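Local coordinates for protein avidin (Gallus gallus, PDB 5LUR) that binds progesterone in this engineered form of the tetrameric egg-white protein, whose natural ligand is biotin, at residues Met100-Ser105 against Lys115-Gly120; Lys49-His54 against Asn73-Glu78. The protein carries 12 engineered substitutions. All coordinates share one frame; numbering follows the deposited sequence.

Both contacts belong to the same closed antiparallel barrel, and both border the progesterone site. Contact 2 comes first along the chain: it ties strand 48-57 to the loop that joins strands 67-72 and 80-89. Contact 1 follows, between strands 95-104 and 117-126. Their centres lie about 15 Å apart. The nearest atoms come within about 5 Å, and the two do not touch. The steroid bridges them, with its side-chain end near Trp101 in contact 1 and its fused rings beside Trp74 and Phe76 in contact 2. Both contacts also touch the same second subunit, so the pocket lies close to a subunit interface.

Contact 1. Residues Met100-Ser105 against Lys115-Gly120; sequences MWLLRS and KATRVG. With STR (progesterone), chain C.
Trp101 lies flat on the backbone of Gly120 where two neighbouring strands of the avidin beta-barrel run antiparallel. Gly120 CA sits over the six-membered ring, 3.6 Å from its centroid, in a CH-pi contact. Gly120 N also lies over this face. Having no side chain, the glycine can lie directly against the ring. With CG set between the backbone N and the carbonyl carbon (chi1 54°), the indole folds across to the neighbouring strand. Its opposite face carries progesterone: O20 is 3.0 Å from Trp101 NE1, and C16 lies over the ring centre. NE1 itself has a weak hydrogen bond to Tyr121 O. Replacing Trp101 by alanine would probably open a gap between Gly120 and the steroid, and leave the acetyl end of the ligand less firmly placed.

Paired backbone hydrogen bonds fix the register. Trp101 exchanges two with Gly120, and Leu103 two with Arg118. Beyond them Ser105 N bonds to Ala116 O at 2.8 Å. The straight Arg118 chain runs beside Leu103, both side chains heading off the same face of the sheet, with Arg118 CD 4.1 Å from Leu103 CD2. Arg118 CB touches Trp101 CZ3. On the other face of the sheet, Leu102 CD2 meets Val119 CB; the backbones of Thr117 and Val119 also hydrogen-bond to the third subunit.

Ala116 is covered by Arg104. Asp113 salt-bridges Arg104 NH1, Gln86 of the second subunit accepts from NH2, and Ser105 O accepts from NE. These three partners fix the position and turn of the guanidinium, and Ala116 CB rests over one of its faces, 3.4 Å from Arg104 CZ.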
# COMPACT_ATOMS: atom_id res chain seq x y z
N MET A 100 -5.99 7.33 -2.43
CA MET A 100 -5.53 6.26 -1.57
C MET A 100 -4.85 6.88 -0.41
O MET A 100 -4.34 8.00 -0.53
CB MET A 100 -4.61 5.31 -2.32
CG MET A 100 -5.34 4.71 -3.50
SD MET A 100 -4.82 3.08 -3.90
CE MET A 100 -5.29 2.15 -2.44
N TRP A 101 -4.85 6.15 0.70
CA TRP A 101 -4.33 6.68 1.93
C TRP A 101 -3.50 5.69 2.73
O TRP A 101 -3.60 4.49 2.55
CB TRP A 101 -5.49 7.18 2.79
CG TRP A 101 -6.62 6.20 3.06
CD1 TRP A 101 -7.83 6.18 2.46
CD2 TRP A 101 -6.64 5.14 4.04
NE1 TRP A 101 -8.61 5.18 2.96
CE2 TRP A 101 -7.92 4.53 3.94
CE3 TRP A 101 -5.72 4.64 4.96
CZ2 TRP A 101 -8.30 3.42 4.75
CZ3 TRP A 101 -6.08 3.55 5.75
CH2 TRP A 101 -7.36 2.95 5.64
N LEU A 102 -2.69 6.24 3.64
CA LEU A 102 -1.96 5.43 4.62
C LEU A 102 -2.26 5.95 6.00
O LEU A 102 -2.11 7.12 6.25
CB LEU A 102 -0.45 5.52 4.40
CG LEU A 102 0.05 4.98 3.08
CD1 LEU A 102 1.46 5.42 2.85
CD2 LEU A 102 -0.05 3.47 3.08
N LEU A 103 -2.68 5.07 6.89
CA LEU A 103 -2.98 5.45 8.24
C LEU A 103 -1.92 4.89 9.16
O LEU A 103 -1.80 3.65 9.29
CB LEU A 103 -4.35 4.93 8.63
CG LEU A 103 -4.68 4.84 10.11
CD1 LEU A 103 -4.62 6.18 10.79
CD2 LEU A 103 -6.07 4.25 10.22
N ARG A 104 -1.19 5.79 9.80
CA ARG A 104 -0.11 5.45 10.72
C ARG A 104 -0.60 5.47 12.16
O ARG A 104 -1.10 6.48 12.63
CB ARG A 104 1.04 6.45 10.57
CG ARG A 104 2.18 6.24 11.56
CD ARG A 104 2.86 4.91 11.29
NE ARG A 104 3.62 4.42 12.43
CZ ARG A 104 4.78 3.77 12.35
NH1 ARG A 104 5.36 3.52 11.18
NH2 ARG A 104 5.38 3.37 13.47
N SER A 105 -0.44 4.35 12.85
CA SER A 105 -0.73 4.27 14.27
C SER A 105 0.52 4.55 15.10
O SER A 105 1.65 4.40 14.63
CB SER A 105 -1.29 2.89 14.62
OG SER A 105 -2.64 2.80 14.19
N LYS A 115 3.60 -3.38 12.14
CA LYS A 115 2.16 -3.47 12.26
C LYS A 115 1.43 -2.15 12.38
O LYS A 115 0.22 -2.13 12.60
CB LYS A 115 1.78 -4.41 13.39
CG LYS A 115 2.12 -3.96 14.78
CD LYS A 115 2.29 -5.20 15.65
CE LYS A 115 2.13 -4.86 17.12
NZ LYS A 115 2.69 -5.95 17.97
N ALA A 116 2.14 -1.06 12.13
CA ALA A 116 1.61 0.27 12.40
C ALA A 116 0.96 1.00 11.20
O ALA A 116 0.44 2.11 11.38
CB ALA A 116 2.74 1.11 12.96
N THR A 117 1.01 0.42 10.00
CA THR A 117 0.61 1.16 8.81
C THR A 117 -0.47 0.45 8.02
O THR A 117 -0.26 -0.63 7.49
CB THR A 117 1.80 1.44 7.87
OG1 THR A 117 2.83 2.12 8.60
CG2 THR A 117 1.36 2.30 6.69
N ARG A 118 -1.62 1.13 7.92
CA ARG A 118 -2.73 0.68 7.09
C ARG A 118 -2.80 1.43 5.82
O ARG A 118 -2.33 2.54 5.74
CB ARG A 118 -4.06 0.89 7.79
CG ARG A 118 -4.27 -0.16 8.82
CD ARG A 118 -5.40 0.20 9.76
NE ARG A 118 -5.19 -0.55 10.97
CZ ARG A 118 -5.94 -0.49 12.04
NH1 ARG A 118 -7.00 0.31 12.07
NH2 ARG A 118 -5.62 -1.24 13.10
N VAL A 119 -3.45 0.79 4.85
CA VAL A 119 -3.68 1.34 3.53
C VAL A 119 -5.15 1.13 3.19
O VAL A 119 -5.73 0.11 3.58
CB VAL A 119 -2.75 0.68 2.46
CG1 VAL A 119 -2.94 -0.84 2.38
CG2 VAL A 119 -2.93 1.33 1.08
N GLY A 120 -5.75 2.10 2.52
CA GLY A 120 -7.07 1.94 1.94
C GLY A 120 -7.27 2.96 0.85
O GLY A 120 -6.29 3.53 0.35
C1 STR C . -13.13 7.38 12.59
C2 STR C . -13.29 6.33 13.68
C3 STR C . -12.13 6.31 14.66
O3 STR C . -12.30 5.81 15.75
C4 STR C . -10.80 6.87 14.31
C5 STR C . -10.57 7.49 13.13
C6 STR C . -9.13 7.88 12.82
C7 STR C . -8.73 7.45 11.39
C8 STR C . -9.82 7.58 10.29
C9 STR C . -11.21 7.02 10.79
C10 STR C . -11.69 7.76 12.08
C11 STR C . -12.28 6.90 9.66
C12 STR C . -11.79 6.32 8.33
C13 STR C . -10.51 7.02 7.83
C14 STR C . -9.43 6.94 8.92
C15 STR C . -8.15 7.35 8.18
C16 STR C . -8.37 6.83 6.77
C17 STR C . -9.81 6.27 6.69
C18 STR C . -10.83 8.47 7.39
C19 STR C . -11.77 9.29 11.82
C20 STR C . -10.57 6.34 5.35
O20 STR C . -10.27 7.14 4.48
C21 STR C . -11.74 5.40 5.11

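Contact 2. Residues Lys49-His54 against Asn73-Glu78; sequences KESPLH and NWKFSE. With STR (progesterone), chain C.
The rings of Trp74 and Phe76 stand between progesterone and the strand residues Lys49 and Ser51. One face of the Trp74 indole takes the steroid: C7 lies 3.7 Å above its plane, toward the rim, and methyl C19 is over the same ring. Phe76 meets the ligand differently. Its edge points at C5, and its CZ is 3.5 Å from C19. Obliquely to each ring comes the strand. Ser51 OG is 3.6 Å from Trp74 CE3, and Lys49 CB is 3.5 Å from Phe76 CD2. The Lys49 and Phe76 side chains run antiparallel past one another, and the start of the lysine chain lies on the ring's CD2 side.

Ser51 ties the loop down. Its OG lies anti to the carbonyl carbon (chi1 -54°), where it accepts a nearly straight hydrogen bond of 3.0 Å from Lys75 N. A second bond, 3.1 Å long, runs from Asn73 N to the O of Pro52, the residue after Ser51. The aliphatic part of Lys75 runs past Glu50 O, and its CG meets Pro52 CD at about a right angle between the two side chains. These bonds hold the loop backbone that carries both aromatic rings in the pocket wall.

Trp74 is fixed further by a hydrogen bond from NE1 to Thr81 OG1 and by an edge-to-face contact with Tyr37. Strand 48-57 lies between strands 32-40 and 67-72 of the barrel, with backbone hydrogen bonds from Ser51 to Tyr37 and from His54 to Thr71. The loop leads on to strand 80-89, and at its far end Glu78 forms a salt bridge with Arg63 of the second subunit.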
# COMPACT_ATOMS: atom_id res chain seq x y z
N LYS A 49 -16.19 14.42 15.24
CA LYS A 49 -14.94 15.12 15.54
C LYS A 49 -14.31 15.69 14.27
O LYS A 49 -14.55 15.20 13.17
CB LYS A 49 -13.96 14.21 16.28
CG LYS A 49 -14.28 14.04 17.77
CD LYS A 49 -14.04 15.31 18.59
CE LYS A 49 -13.89 15.02 20.09
NZ LYS A 49 -15.12 14.44 20.72
N GLU A 50 -13.49 16.72 14.47
CA GLU A 50 -13.09 17.63 13.41
C GLU A 50 -11.61 17.99 13.51
O GLU A 50 -11.20 18.68 14.45
CB GLU A 50 -13.96 18.88 13.50
CG GLU A 50 -13.37 20.17 12.94
CD GLU A 50 -14.38 21.30 12.75
OE1 GLU A 50 -13.95 22.39 12.31
OE2 GLU A 50 -15.57 21.14 13.08
N SER A 51 -10.81 17.57 12.53
CA SER A 51 -9.37 17.70 12.61
C SER A 51 -8.81 18.48 11.45
O SER A 51 -9.32 18.39 10.35
CB SER A 51 -8.75 16.32 12.64
OG SER A 51 -9.32 15.55 13.68
N PRO A 52 -7.73 19.24 11.68
CA PRO A 52 -7.08 19.99 10.61
C PRO A 52 -6.38 19.11 9.60
O PRO A 52 -5.92 18.01 9.94
CB PRO A 52 -6.01 20.79 11.35
CG PRO A 52 -5.68 19.95 12.51
CD PRO A 52 -6.98 19.36 12.94
N LEU A 53 -6.28 19.61 8.37
CA LEU A 53 -5.45 18.99 7.32
C LEU A 53 -4.69 20.06 6.55
O LEU A 53 -5.13 21.19 6.47
CB LEU A 53 -6.30 18.16 6.36
CG LEU A 53 -7.25 18.93 5.43
CD1 LEU A 53 -6.66 19.30 4.09
CD2 LEU A 53 -8.50 18.12 5.14
N HIS A 54 -3.55 19.67 5.98
CA HIS A 54 -2.63 20.57 5.26
C HIS A 54 -2.04 19.80 4.12
O HIS A 54 -1.64 18.65 4.31
CB HIS A 54 -1.45 21.04 6.15
CG HIS A 54 -1.88 21.61 7.47
ND1 HIS A 54 -2.02 22.96 7.69
CD2 HIS A 54 -2.24 21.01 8.63
CE1 HIS A 54 -2.44 23.18 8.92
NE2 HIS A 54 -2.58 22.01 9.52
N ASN A 73 -4.20 15.56 10.63
CA ASN A 73 -3.63 15.47 11.96
C ASN A 73 -4.76 15.31 12.95
O ASN A 73 -5.28 16.27 13.50
CB ASN A 73 -2.84 16.74 12.24
CG ASN A 73 -2.05 16.66 13.49
OD1 ASN A 73 -1.84 15.59 14.03
ND2 ASN A 73 -1.57 17.79 13.95
N TRP A 74 -5.12 14.07 13.22
CA TRP A 74 -6.31 13.77 14.03
C TRP A 74 -6.27 14.35 15.44
O TRP A 74 -5.31 14.09 16.16
CB TRP A 74 -6.51 12.25 14.14
CG TRP A 74 -6.61 11.62 12.83
CD1 TRP A 74 -5.67 10.85 12.22
CD2 TRP A 74 -7.71 11.75 11.92
NE1 TRP A 74 -6.13 10.47 10.97
CE2 TRP A 74 -7.38 11.01 10.76
CE3 TRP A 74 -8.93 12.43 11.96
CZ2 TRP A 74 -8.22 10.93 9.66
CZ3 TRP A 74 -9.77 12.34 10.86
CH2 TRP A 74 -9.41 11.59 9.73
N LYS A 75 -7.33 15.09 15.81
CA LYS A 75 -7.47 15.73 17.16
C LYS A 75 -7.76 14.76 18.33
O LYS A 75 -7.45 15.06 19.49
CB LYS A 75 -8.57 16.82 17.15
CG LYS A 75 -8.09 18.24 16.82
CD LYS A 75 -9.08 19.30 17.34
CE LYS A 75 -8.89 20.69 16.70
NZ LYS A 75 -7.68 21.44 17.15
N PHE A 76 -8.32 13.60 18.03
CA PHE A 76 -8.80 12.69 19.07
C PHE A 76 -7.92 11.45 19.19
O PHE A 76 -8.28 10.52 19.89
CB PHE A 76 -10.23 12.28 18.74
CG PHE A 76 -10.39 11.78 17.34
CD1 PHE A 76 -10.05 10.48 17.02
CD2 PHE A 76 -10.80 12.65 16.33
CE1 PHE A 76 -10.16 10.04 15.72
CE2 PHE A 76 -10.90 12.21 15.01
CZ PHE A 76 -10.59 10.90 14.72
N SER A 77 -6.77 11.44 18.53
CA SER A 77 -5.96 10.22 18.38
C SER A 77 -4.49 10.56 18.22
O SER A 77 -4.16 11.70 17.89
CB SER A 77 -6.46 9.45 17.16
OG SER A 77 -5.67 8.33 16.87
N GLU A 78 -3.61 9.60 18.50
CA GLU A 78 -2.16 9.77 18.23
C GLU A 78 -1.77 9.41 16.80
O GLU A 78 -0.60 9.55 16.43
CB GLU A 78 -1.30 8.95 19.19
CG GLU A 78 -1.37 9.37 20.66
CD GLU A 78 -0.64 8.40 21.59
OE1 GLU A 78 0.03 7.46 21.10
OE2 GLU A 78 -0.72 8.58 22.82
C1 STR C . -13.13 7.38 12.59
C2 STR C . -13.29 6.33 13.68
C3 STR C . -12.13 6.31 14.66
O3 STR C . -12.30 5.81 15.75
C4 STR C . -10.80 6.87 14.31
C5 STR C . -10.57 7.49 13.13
C6 STR C . -9.13 7.88 12.82
C7 STR C . -8.73 7.45 11.39
C8 STR C . -9.82 7.58 10.29
C9 STR C . -11.21 7.02 10.79
C10 STR C . -11.69 7.76 12.08
C11 STR C . -12.28 6.90 9.66
C12 STR C . -11.79 6.32 8.33
C13 STR C . -10.51 7.02 7.83
C14 STR C . -9.43 6.94 8.92
C15 STR C . -8.15 7.35 8.18
C16 STR C . -8.37 6.83 6.77
C17 STR C . -9.81 6.27 6.69
C18 STR C . -10.83 8.47 7.39
C19 STR C . -11.77 9.29 11.82
C20 STR C . -10.57 6.34 5.35
O20 STR C . -10.27 7.14 4.48
C21 STR C . -11.74 5.40 5.11